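Local coordinates for protein leucine aminopeptidase A1, chloroplastic (Solanum lycopersicum, PDB 5D8N) that removes N-terminal amino acids, preferably leucine, from peptides as a magnesium-dependent hexameric M17 aminopeptidase, and is also credited with protein-folding chaperone activity, at residues H122-A127 with I140-A145; L266-A271 with R389-D394; I352-E357 with A393-Y398. The protein carries 1 engineered substitution. All blocks are in the same frame, centred on the assembly; numbering follows the deposited sequence. Where two conformers were deposited one is given.

Contact 1 (H122-A127 with I140-A145); sequences HSLGQA and IAVALA
Leu124 of helix 119-134 meets strand 139-144 chiefly through one methyl group. Its CD2 packs 3.8 Å from CG1 of Val142 and 3.6 Å from CD2 of Leu144, between two residues spaced two apart on the strand. Leu124 and Val142 meet tip to tip, each with a branch anti to its own main-chain nitrogen: CG of Leu124 (chi1 173°) and CG1 of Val142 (chi1 180°). Leu144 comes in at a slant instead. Its CA-CB bond runs past the helix rather than at it, with CG beside the backbone N, and it is CD2, not the CD1 that stands anti to CA, that meets the leucine. Because the axes of 122-127 and 140-144 come no nearer than 9.8 Å, a long branched residue suits the helix, whereas a beta-branched valine suits an extended chain.

This apolar cluster is the tight part, and all of it is buried. Ile162 of helix 152-170 touches both Leu124 and Val142, adding a third wall. Round the helix from Leu124 the character changes. Gln126 is solvent-exposed and Ser123 partly so, as expected of the polar residues on the outer side of an amphipathic helix; the Ser123 hydroxyl makes a weak hydrogen bond back to Thr119 O. Gly125, on the covered flank, adds no side chain to the interface.

The strand's own edges are occupied by strands 46-52 and 187-191, which bond to its backbone on its two flanks. Segment 122-127 runs roughly antiparallel to the strand that follows it, at 148°, and its helix packs on the sheet as one layer of the alpha/beta, macro-like N-terminal domain of M17 aminopeptidases.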
ATOM      1  N   HIS A 122      -5.240  42.462 -10.987  1.00 22.09           N
ATOM      2  CA  HIS A 122      -6.069  41.535 -10.222  1.00 22.89           C
ATOM      3  C   HIS A 122      -5.566  41.373  -8.790  1.00 23.30           C
ATOM      4  O   HIS A 122      -6.350  41.465  -7.844  1.00 22.08           O
ATOM      5  CB  HIS A 122      -6.094  40.153 -10.848  1.00 23.54           C
ATOM      6  CG  HIS A 122      -6.798  40.117 -12.161  1.00 23.16           C
ATOM      7  ND1 HIS A 122      -6.619  39.101 -13.069  1.00 27.04           N
ATOM      8  CD2 HIS A 122      -7.743  40.926 -12.681  1.00 23.12           C
ATOM      9  CE1 HIS A 122      -7.451  39.262 -14.082  1.00 24.87           C
ATOM     10  NE2 HIS A 122      -8.122  40.382 -13.884  1.00 25.45           N
ATOM     11  N   SER A 123      -4.270  41.131  -8.627  1.00 23.78           N
ATOM     12  CA  SER A 123      -3.702  40.972  -7.286  1.00 26.57           C
ATOM     13  C   SER A 123      -3.887  42.235  -6.450  1.00 25.29           C
ATOM     14  O   SER A 123      -4.089  42.156  -5.240  1.00 24.91           O
ATOM     15  CB  SER A 123      -2.208  40.608  -7.363  1.00 29.60           C
ATOM     16  OG  SER A 123      -2.106  39.299  -7.891  1.00 33.53           O
ATOM     17  N   LEU A 124      -3.599  43.378  -7.068  1.00 25.44           N
ATOM     18  CA  LEU A 124      -3.749  44.654  -6.390  1.00 23.55           C
ATOM     19  C   LEU A 124      -5.166  44.746  -5.852  1.00 22.71           C
ATOM     20  O   LEU A 124      -5.371  45.046  -4.683  1.00 24.56           O
ATOM     21  CB  LEU A 124      -3.446  45.825  -7.321  1.00 23.09           C
ATOM     22  CG  LEU A 124      -3.736  47.213  -6.759  1.00 24.21           C
ATOM     23  CD1 LEU A 124      -2.946  47.466  -5.485  1.00 25.33           C
ATOM     24  CD2 LEU A 124      -3.390  48.284  -7.772  1.00 26.46           C
ATOM     25  N   GLY A 125      -6.151  44.475  -6.689  1.00 22.37           N
ATOM     26  CA  GLY A 125      -7.534  44.503  -6.245  1.00 23.63           C
ATOM     27  C   GLY A 125      -7.795  43.531  -5.099  1.00 30.16           C
ATOM     28  O   GLY A 125      -8.570  43.868  -4.186  1.00 22.04           O
ATOM     29  N   GLN A 126      -7.331  42.282  -5.249  0.58 27.90           N
ATOM     30  CA  GLN A 126      -7.475  41.285  -4.204  0.58 26.57           C
ATOM     31  C   GLN A 126      -6.881  41.812  -2.899  0.58 23.90           C
ATOM     32  O   GLN A 126      -7.451  41.605  -1.832  0.58 21.19           O
ATOM     33  CB  GLN A 126      -6.789  39.959  -4.581  0.58 30.26           C
ATOM     34  CG  GLN A 126      -7.446  39.211  -5.735  0.58 36.47           C
ATOM     35  CD  GLN A 126      -6.580  38.119  -6.373  0.58 41.89           C
ATOM     36  OE1 GLN A 126      -5.564  37.671  -5.826  0.58 43.82           O
ATOM     37  NE2 GLN A 126      -6.962  37.727  -7.582  0.58 42.88           N
ATOM     38  N   ALA A 127      -5.707  42.437  -2.964  1.00 23.03           N
ATOM     39  CA  ALA A 127      -5.053  42.919  -1.736  1.00 23.73           C
ATOM     40  C   ALA A 127      -5.893  44.038  -1.120  1.00 24.22           C
ATOM     41  O   ALA A 127      -5.958  44.167   0.096  1.00 25.08           O
ATOM     42  CB  ALA A 127      -3.635  43.402  -2.020  1.00 22.90           C
ATOM     43  N   ILE A 140     -13.882  52.340  -0.178  1.00 25.58           N
ATOM     44  CA  ILE A 140     -12.461  52.300  -0.424  1.00 25.11           C
ATOM     45  C   ILE A 140     -12.115  52.905  -1.760  1.00 25.31           C
ATOM     46  O   ILE A 140     -12.982  53.094  -2.616  1.00 25.98           O
ATOM     47  CB  ILE A 140     -11.910  50.880  -0.334  1.00 25.69           C
ATOM     48  CG1 ILE A 140     -12.331  50.042  -1.534  1.00 27.05           C
ATOM     49  CG2 ILE A 140     -12.364  50.237   0.967  1.00 28.47           C
ATOM     50  CD1 ILE A 140     -11.674  48.676  -1.544  1.00 31.19           C
ATOM     51  N   ALA A 141     -10.817  53.122  -1.952  1.00 25.96           N
ATOM     52  CA  ALA A 141     -10.315  53.618  -3.222  1.00 26.51           C
ATOM     53  C   ALA A 141      -9.049  52.858  -3.543  1.00 24.73           C
ATOM     54  O   ALA A 141      -8.278  52.525  -2.653  1.00 24.00           O
ATOM     55  CB  ALA A 141      -9.992  55.103  -3.105  1.00 29.53           C
ATOM     56  N   VAL A 142      -8.751  52.788  -4.822  1.00 22.99           N
ATOM     57  CA  VAL A 142      -7.509  52.218  -5.284  1.00 23.81           C
ATOM     58  C   VAL A 142      -6.936  53.129  -6.337  1.00 24.92           C
ATOM     59  O   VAL A 142      -7.650  53.575  -7.246  1.00 25.61           O
ATOM     60  CB  VAL A 142      -7.716  50.816  -5.897  1.00 23.80           C
ATOM     61  CG1 VAL A 142      -6.399  50.237  -6.387  1.00 25.22           C
ATOM     62  CG2 VAL A 142      -8.334  49.880  -4.879  1.00 24.63           C
ATOM     63  N   ALA A 143      -5.618  53.227  -6.293  1.00 26.46           N
ATOM     64  CA  ALA A 143      -4.846  53.948  -7.297  1.00 28.72           C
ATOM     65  C   ALA A 143      -3.468  53.312  -7.513  1.00 26.19           C
ATOM     66  O   ALA A 143      -2.975  52.583  -6.650  1.00 26.66           O
ATOM     67  CB  ALA A 143      -4.666  55.377  -6.804  1.00 30.87           C
ATOM     68  N   LEU A 144      -2.824  53.634  -8.627  1.00 25.92           N
ATOM     69  CA  LEU A 144      -1.413  53.292  -8.857  1.00 29.15           C
ATOM     70  C   LEU A 144      -0.510  54.429  -8.433  1.00 30.88           C
ATOM     71  O   LEU A 144      -0.847  55.589  -8.619  1.00 35.96           O
ATOM     72  CB  LEU A 144      -1.134  52.997 -10.333  1.00 29.18           C
ATOM     73  CG  LEU A 144      -2.013  51.910 -10.939  1.00 31.98           C
ATOM     74  CD1 LEU A 144      -1.630  51.644 -12.382  1.00 35.05           C
ATOM     75  CD2 LEU A 144      -1.898  50.628 -10.122  1.00 34.11           C
ATOM     76  N   ALA A 145       0.646  54.112  -7.868  1.00 33.98           N
ATOM     77  CA  ALA A 145       1.574  55.157  -7.472  1.00 36.44           C
ATOM     78  C   ALA A 145       2.096  55.866  -8.707  1.00 41.20           C
ATOM     79  O   ALA A 145       2.443  57.046  -8.636  1.00 43.19           O
ATOM     80  CB  ALA A 145       2.729  54.598  -6.668  1.00 37.15           C
TER

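Contact 2 (L266-A271 with R389-D394); sequences LAVAAA and RLTLAD
In the catalytic domain of this M17 peptidase, helix 263-269 packs against the start of helix 388-401, just beyond the metal ligand Glu387. Val268 carries the contact from the first helix, fitting against neighbouring residues Leu390 and Thr391 of the second. Its CG2 lies 3.7 Å from CB of Leu390 and 3.8 Å from CD2 of the same residue, the two side chains meeting at a slant. Thr391 meets the valine roughly at right angles, its methyl CG2 being 3.9 Å from CB of Val268. A compact beta-branched residue suits this place: with CG1 anti to the main-chain nitrogen (chi1 175°), CG2 is directed at Leu390 while CG1 stays beside the threonine methyl.

The same valine also touches Glu387, so this buried apolar patch borders the metal site. The CA-CB bond of Arg389, a predicted active-site residue, points away from helix 263-269.

Thr391 serves two environments. Its methyl is given to Val268 and to Cys356 of strand 347-358, while its hydroxyl hydrogen-bonds to Gly388 O within its own helix. A turn further on, buried Asp394 is gripped by two groups: OD1 by the Ser374 hydroxyl, and OD2 by the backbone N-H of Tyr265, a polar tie between the two helices beside the apolar one. Between 266-271 and 389-394 the nearest CA atoms are those of Val268 and Thr391, 7.0 Å apart.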
ATOM      1  N   LEU A 266     -25.732   7.583 -20.042  1.00 19.77           N
ATOM      2  CA  LEU A 266     -26.780   6.949 -19.267  1.00 19.32           C
ATOM      3  C   LEU A 266     -26.258   5.793 -18.441  1.00 19.89           C
ATOM      4  O   LEU A 266     -26.723   5.564 -17.329  1.00 21.55           O
ATOM      5  CB  LEU A 266     -27.928   6.502 -20.168  1.00 19.58           C
ATOM      6  CG  LEU A 266     -28.723   7.666 -20.767  1.00 20.44           C
ATOM      7  CD1 LEU A 266     -29.727   7.193 -21.810  1.00 22.09           C
ATOM      8  CD2 LEU A 266     -29.493   8.376 -19.678  1.00 22.34           C
ATOM      9  N   ALA A 267     -25.212   5.133 -18.909  1.00 19.62           N
ATOM     10  CA  ALA A 267     -24.603   4.089 -18.086  1.00 20.84           C
ATOM     11  C   ALA A 267     -23.977   4.650 -16.798  1.00 20.51           C
ATOM     12  O   ALA A 267     -24.096   4.066 -15.731  1.00 19.81           O
ATOM     13  CB  ALA A 267     -23.544   3.348 -18.884  1.00 22.85           C
ATOM     14  N   VAL A 268     -23.325   5.793 -16.910  1.00 19.05           N
ATOM     15  CA  VAL A 268     -22.721   6.412 -15.731  1.00 21.02           C
ATOM     16  C   VAL A 268     -23.806   6.838 -14.776  1.00 20.18           C
ATOM     17  O   VAL A 268     -23.705   6.633 -13.579  1.00 20.32           O
ATOM     18  CB  VAL A 268     -21.895   7.663 -16.128  1.00 20.66           C
ATOM     19  CG1 VAL A 268     -21.365   8.360 -14.886  1.00 20.71           C
ATOM     20  CG2 VAL A 268     -20.722   7.254 -17.009  1.00 21.12           C
ATOM     21  N   ALA A 269     -24.881   7.380 -15.323  1.00 23.47           N
ATOM     22  CA  ALA A 269     -26.004   7.870 -14.520  1.00 24.70           C
ATOM     23  C   ALA A 269     -26.896   6.791 -13.864  1.00 26.21           C
ATOM     24  O   ALA A 269     -27.677   7.087 -12.969  1.00 24.81           O
ATOM     25  CB  ALA A 269     -26.869   8.777 -15.377  1.00 23.42           C
ATOM     26  N   ALA A 270     -26.783   5.549 -14.317  1.00 23.75           N
ATOM     27  CA  ALA A 270     -27.764   4.517 -13.999  1.00 25.89           C
ATOM     28  C   ALA A 270     -27.829   4.200 -12.504  1.00 23.92           C
ATOM     29  O   ALA A 270     -28.900   3.926 -11.967  1.00 22.54           O
ATOM     30  CB  ALA A 270     -27.459   3.245 -14.790  1.00 27.70           C
ATOM     31  N   ALA A 271     -26.700   4.266 -11.811  1.00 23.68           N
ATOM     32  CA  ALA A 271     -26.718   3.887 -10.387  1.00 26.25           C
ATOM     33  C   ALA A 271     -27.593   4.852  -9.581  1.00 26.98           C
ATOM     34  O   ALA A 271     -28.265   4.433  -8.627  1.00 28.59           O
ATOM     35  CB  ALA A 271     -25.304   3.860  -9.815  1.00 26.30           C
ATOM     36  N   ARG A 389     -15.397  10.917 -18.467  1.00 20.52           N
ATOM     37  CA  ARG A 389     -15.145  10.990 -19.887  1.00 19.15           C
ATOM     38  C   ARG A 389     -16.226  10.302 -20.677  1.00 19.33           C
ATOM     39  O   ARG A 389     -16.471  10.704 -21.808  1.00 21.84           O
ATOM     40  CB  ARG A 389     -13.783  10.422 -20.254  1.00 19.73           C
ATOM     41  CG  ARG A 389     -13.610   8.958 -19.875  1.00 19.67           C
ATOM     42  CD  ARG A 389     -12.159   8.541 -20.027  1.00 20.22           C
ATOM     43  NE  ARG A 389     -11.339   9.166 -19.000  1.00 23.54           N
ATOM     44  CZ  ARG A 389     -10.013   9.055 -18.917  1.00 24.46           C
ATOM     45  NH1 ARG A 389      -9.317   8.416 -19.845  1.00 25.96           N
ATOM     46  NH2 ARG A 389      -9.372   9.700 -17.969  1.00 25.96           N
ATOM     47  N   LEU A 390     -16.916   9.330 -20.082  0.57 18.66           N
ATOM     48  CA  LEU A 390     -18.030   8.690 -20.770  0.57 20.64           C
ATOM     49  C   LEU A 390     -19.160   9.692 -21.003  0.57 19.65           C
ATOM     50  O   LEU A 390     -19.816   9.666 -22.041  0.57 19.35           O
ATOM     51  CB  LEU A 390     -18.575   7.464 -20.027  0.57 21.63           C
ATOM     52  CG  LEU A 390     -17.928   6.090 -20.231  0.57 23.11           C
ATOM     53  CD1 LEU A 390     -16.416   6.174 -20.107  0.57 23.30           C
ATOM     54  CD2 LEU A 390     -18.472   5.091 -19.216  0.57 24.47           C
ATOM     55  N   THR A 391     -19.470  10.478 -19.981  1.00 18.76           N
ATOM     56  CA  THR A 391     -20.526  11.465 -20.116  1.00 19.12           C
ATOM     57  C   THR A 391     -20.136  12.498 -21.158  1.00 19.11           C
ATOM     58  O   THR A 391     -20.968  12.977 -21.937  1.00 19.36           O
ATOM     59  CB  THR A 391     -20.886  12.143 -18.786  1.00 19.41           C
ATOM     60  OG1 THR A 391     -19.816  12.975 -18.319  1.00 18.41           O
ATOM     61  CG2 THR A 391     -21.206  11.096 -17.748  1.00 19.96           C
ATOM     62  N   LEU A 392     -18.860  12.859 -21.162  1.00 20.27           N
ATOM     63  CA  LEU A 392     -18.381  13.818 -22.162  1.00 19.82           C
ATOM     64  C   LEU A 392     -18.459  13.294 -23.581  1.00 19.75           C
ATOM     65  O   LEU A 392     -18.663  14.062 -24.517  1.00 20.66           O
ATOM     66  CB  LEU A 392     -16.951  14.244 -21.873  1.00 20.09           C
ATOM     67  CG  LEU A 392     -16.774  15.192 -20.683  1.00 22.63           C
ATOM     68  CD1 LEU A 392     -15.300  15.280 -20.342  1.00 23.68           C
ATOM     69  CD2 LEU A 392     -17.326  16.572 -21.025  1.00 24.29           C
ATOM     70  N   ALA A 393     -18.276  11.992 -23.755  1.00 18.98           N
ATOM     71  CA  ALA A 393     -18.403  11.406 -25.077  1.00 19.50           C
ATOM     72  C   ALA A 393     -19.738  11.756 -25.755  1.00 18.64           C
ATOM     73  O   ALA A 393     -19.786  12.289 -26.861  1.00 17.45           O
ATOM     74  CB  ALA A 393     -18.226   9.907 -24.975  1.00 19.81           C
ATOM     75  N   ASP A 394     -20.827  11.531 -25.036  1.00 19.01           N
ATOM     76  CA  ASP A 394     -22.150  11.862 -25.526  1.00 19.24           C
ATOM     77  C   ASP A 394     -22.436  13.369 -25.614  1.00 20.73           C
ATOM     78  O   ASP A 394     -23.121  13.831 -26.543  1.00 18.79           O
ATOM     79  CB  ASP A 394     -23.209  11.137 -24.698  1.00 19.70           C
ATOM     80  CG  ASP A 394     -23.318   9.647 -25.079  1.00 22.01           C
ATOM     81  OD1 ASP A 394     -23.250   9.375 -26.309  1.00 20.54           O
ATOM     82  OD2 ASP A 394     -23.539   8.793 -24.176  1.00 19.70           O
TER

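Contact 3 (I352-E357 with A393-Y398); sequences IVAACE and ADALIY
Helix 388-401 lies on the mixed beta sheet of the catalytic domain, and here strand 347-358 meets it in an alpha/beta layer, segments 352-357 and 393-398 running roughly antiparallel at 151°. The contact between the segments is apolar. Ala354 and Ala395 face each other at the closest backbone approach, their CB atoms 4.3 Å apart; methyl side chains on both partners let the segment axes come within 8.2 Å. Ile352, two residues back on the same face of the strand, reaches the helix with both branches. Its CG2 packs 4.1 Å from CB of Ala395, and its longer arm continues to the tyrosine.

Aromatic and polar contacts frame this core. Phe279 and His281 of strand 278-284 meet the Tyr398 ring edge-to-face, and Phe279 also touches Ile352 and Ala354. The far end of the strand segment joins the assembly: Glu357 OE1 forms a salt bridge with Arg366 NH1 of the third subunit.

Tyrosine suits the partly exposed position 398, where its ring packs on apolar neighbours and its hydroxyl is hydrogen-bonded elsewhere. Placed by a chi1 of -175°, the ring takes Ile352 CD1 at its edge, in the ring plane, 3.8 Å from CD1 of Tyr398.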
ATOM      1  N   ILE A 352     -23.300  23.269 -23.006  1.00 19.64           N
ATOM      2  CA  ILE A 352     -23.762  21.883 -22.896  1.00 19.54           C
ATOM      3  C   ILE A 352     -23.143  21.150 -21.712  1.00 18.92           C
ATOM      4  O   ILE A 352     -21.932  21.175 -21.547  1.00 19.27           O
ATOM      5  CB  ILE A 352     -23.453  21.152 -24.204  1.00 19.96           C
ATOM      6  CG1 ILE A 352     -24.315  21.721 -25.332  1.00 21.89           C
ATOM      7  CG2 ILE A 352     -23.704  19.664 -24.063  1.00 22.01           C
ATOM      8  CD1 ILE A 352     -23.769  21.448 -26.708  1.00 22.15           C
ATOM      9  N   VAL A 353     -23.991  20.635 -20.826  1.00 18.05           N
ATOM     10  CA  VAL A 353     -23.568  19.881 -19.662  1.00 18.53           C
ATOM     11  C   VAL A 353     -24.424  18.629 -19.484  1.00 20.22           C
ATOM     12  O   VAL A 353     -25.640  18.719 -19.284  1.00 18.72           O
ATOM     13  CB  VAL A 353     -23.692  20.702 -18.373  1.00 19.26           C
ATOM     14  CG1 VAL A 353     -23.318  19.847 -17.168  1.00 18.62           C
ATOM     15  CG2 VAL A 353     -22.772  21.917 -18.417  1.00 19.53           C
ATOM     16  N   ALA A 354     -23.788  17.463 -19.582  1.00 21.47           N
ATOM     17  CA  ALA A 354     -24.462  16.205 -19.290  1.00 19.91           C
ATOM     18  C   ALA A 354     -24.346  15.886 -17.805  1.00 19.01           C
ATOM     19  O   ALA A 354     -23.328  15.332 -17.344  1.00 18.47           O
ATOM     20  CB  ALA A 354     -23.874  15.084 -20.130  1.00 21.22           C
ATOM     21  N   ALA A 355     -25.335  16.346 -17.047  1.00 16.86           N
ATOM     22  CA  ALA A 355     -25.248  16.325 -15.599  1.00 17.59           C
ATOM     23  C   ALA A 355     -25.809  15.022 -15.011  1.00 18.02           C
ATOM     24  O   ALA A 355     -26.840  14.499 -15.436  1.00 18.28           O
ATOM     25  CB  ALA A 355     -26.001  17.507 -15.019  1.00 17.49           C
ATOM     26  N   CYS A 356     -25.073  14.466 -14.070  1.00 17.63           N
ATOM     27  CA  CYS A 356     -25.475  13.271 -13.348  1.00 19.32           C
ATOM     28  C   CYS A 356     -24.598  13.154 -12.109  1.00 20.49           C
ATOM     29  O   CYS A 356     -23.646  13.906 -11.940  1.00 20.30           O
ATOM     30  CB  CYS A 356     -25.314  12.017 -14.217  1.00 23.50           C
ATOM     31  SG  CYS A 356     -23.617  11.714 -14.778  1.00 25.53           S
ATOM     32  N   GLU A 357     -24.946  12.233 -11.220  1.00 23.40           N
ATOM     33  CA  GLU A 357     -24.034  11.840 -10.162  1.00 26.27           C
ATOM     34  C   GLU A 357     -23.672  10.379 -10.323  1.00 25.84           C
ATOM     35  O   GLU A 357     -24.427   9.598 -10.890  1.00 24.11           O
ATOM     36  CB  GLU A 357     -24.565  12.165  -8.760  1.00 27.96           C
ATOM     37  CG  GLU A 357     -25.845  11.475  -8.363  1.00 27.99           C
ATOM     38  CD  GLU A 357     -26.256  11.704  -6.927  1.00 29.75           C
ATOM     39  OE1 GLU A 357     -25.600  12.498  -6.199  1.00 28.62           O
ATOM     40  OE2 GLU A 357     -27.111  10.898  -6.478  1.00 30.00           O
ATOM     41  N   ALA A 393     -18.276  11.992 -23.755  1.00 18.98           N
ATOM     42  CA  ALA A 393     -18.403  11.406 -25.077  1.00 19.50           C
ATOM     43  C   ALA A 393     -19.738  11.756 -25.755  1.00 18.64           C
ATOM     44  O   ALA A 393     -19.786  12.289 -26.861  1.00 17.45           O
ATOM     45  CB  ALA A 393     -18.226   9.907 -24.975  1.00 19.81           C
ATOM     46  N   ASP A 394     -20.827  11.531 -25.036  1.00 19.01           N
ATOM     47  CA  ASP A 394     -22.150  11.862 -25.526  1.00 19.24           C
ATOM     48  C   ASP A 394     -22.436  13.369 -25.614  1.00 20.73           C
ATOM     49  O   ASP A 394     -23.121  13.831 -26.543  1.00 18.79           O
ATOM     50  CB  ASP A 394     -23.209  11.137 -24.698  1.00 19.70           C
ATOM     51  CG  ASP A 394     -23.318   9.647 -25.079  1.00 22.01           C
ATOM     52  OD1 ASP A 394     -23.250   9.375 -26.309  1.00 20.54           O
ATOM     53  OD2 ASP A 394     -23.539   8.793 -24.176  1.00 19.70           O
ATOM     54  N   ALA A 395     -21.888  14.146 -24.683  1.00 18.85           N
ATOM     55  CA  ALA A 395     -22.037  15.604 -24.771  1.00 18.44           C
ATOM     56  C   ALA A 395     -21.328  16.185 -25.987  1.00 18.94           C
ATOM     57  O   ALA A 395     -21.812  17.106 -26.617  1.00 20.28           O
ATOM     58  CB  ALA A 395     -21.499  16.266 -23.520  1.00 19.18           C
ATOM     59  N   LEU A 396     -20.173  15.630 -26.327  1.00 17.91           N
ATOM     60  CA  LEU A 396     -19.430  16.109 -27.465  1.00 17.42           C
ATOM     61  C   LEU A 396     -20.121  15.755 -28.777  1.00 18.18           C
ATOM     62  O   LEU A 396     -20.127  16.541 -29.723  1.00 19.19           O
ATOM     63  CB  LEU A 396     -17.996  15.583 -27.399  1.00 16.31           C
ATOM     64  CG  LEU A 396     -17.082  16.213 -26.353  1.00 17.09           C
ATOM     65  CD1 LEU A 396     -15.786  15.403 -26.210  1.00 18.11           C
ATOM     66  CD2 LEU A 396     -16.684  17.641 -26.692  1.00 18.09           C
ATOM     67  N   ILE A 397     -20.666  14.551 -28.851  1.00 18.51           N
ATOM     68  CA  ILE A 397     -21.419  14.133 -30.029  1.00 18.76           C
ATOM     69  C   ILE A 397     -22.601  15.075 -30.179  1.00 19.85           C
ATOM     70  O   ILE A 397     -22.848  15.567 -31.265  1.00 20.32           O
ATOM     71  CB  ILE A 397     -21.906  12.684 -29.885  1.00 19.29           C
ATOM     72  CG1 ILE A 397     -20.713  11.729 -29.987  1.00 19.55           C
ATOM     73  CG2 ILE A 397     -22.909  12.327 -30.970  1.00 21.32           C
ATOM     74  CD1 ILE A 397     -20.947  10.360 -29.354  1.00 20.49           C
ATOM     75  N   TYR A 398     -23.286  15.384 -29.079  1.00 19.05           N
ATOM     76  CA  TYR A 398     -24.419  16.296 -29.127  1.00 20.65           C
ATOM     77  C   TYR A 398     -23.998  17.675 -29.607  1.00 22.51           C
ATOM     78  O   TYR A 398     -24.642  18.290 -30.453  1.00 21.59           O
ATOM     79  CB  TYR A 398     -25.027  16.428 -27.733  1.00 21.52           C
ATOM     80  CG  TYR A 398     -26.287  17.253 -27.678  1.00 24.07           C
ATOM     81  CD1 TYR A 398     -26.241  18.608 -27.458  1.00 22.40           C
ATOM     82  CD2 TYR A 398     -27.527  16.672 -27.879  1.00 26.82           C
ATOM     83  CE1 TYR A 398     -27.392  19.368 -27.437  1.00 21.93           C
ATOM     84  CE2 TYR A 398     -28.700  17.414 -27.791  1.00 25.84           C
ATOM     85  CZ  TYR A 398     -28.618  18.770 -27.603  1.00 24.74           C
ATOM     86  OH  TYR A 398     -29.776  19.500 -27.452  1.00 24.46           O
TER

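Contact 1 belongs to the N-terminal domain, whereas contacts 2 and 3 lie in the catalytic domain on the other side of the chain's centre. The centres of contacts 1 and 2 are 45 Å apart. The centres of contacts 1 and 3 are 40 Å apart. Contact 1 closes before either of the others opens; then 266-271 comes first, 352-357 next, and both contacts end on 389-398. Contacts 2 and 3, with centres only 8 Å apart, share Ala393 and Asp394 on helix 388-401. Cys356 joins them, its SG 3.9 Å from Thr391 CG2. Apolar packing thus links the catalytic-domain sheet to the helix that follows metal ligand Glu387, while the N-terminal domain keeps a separate core.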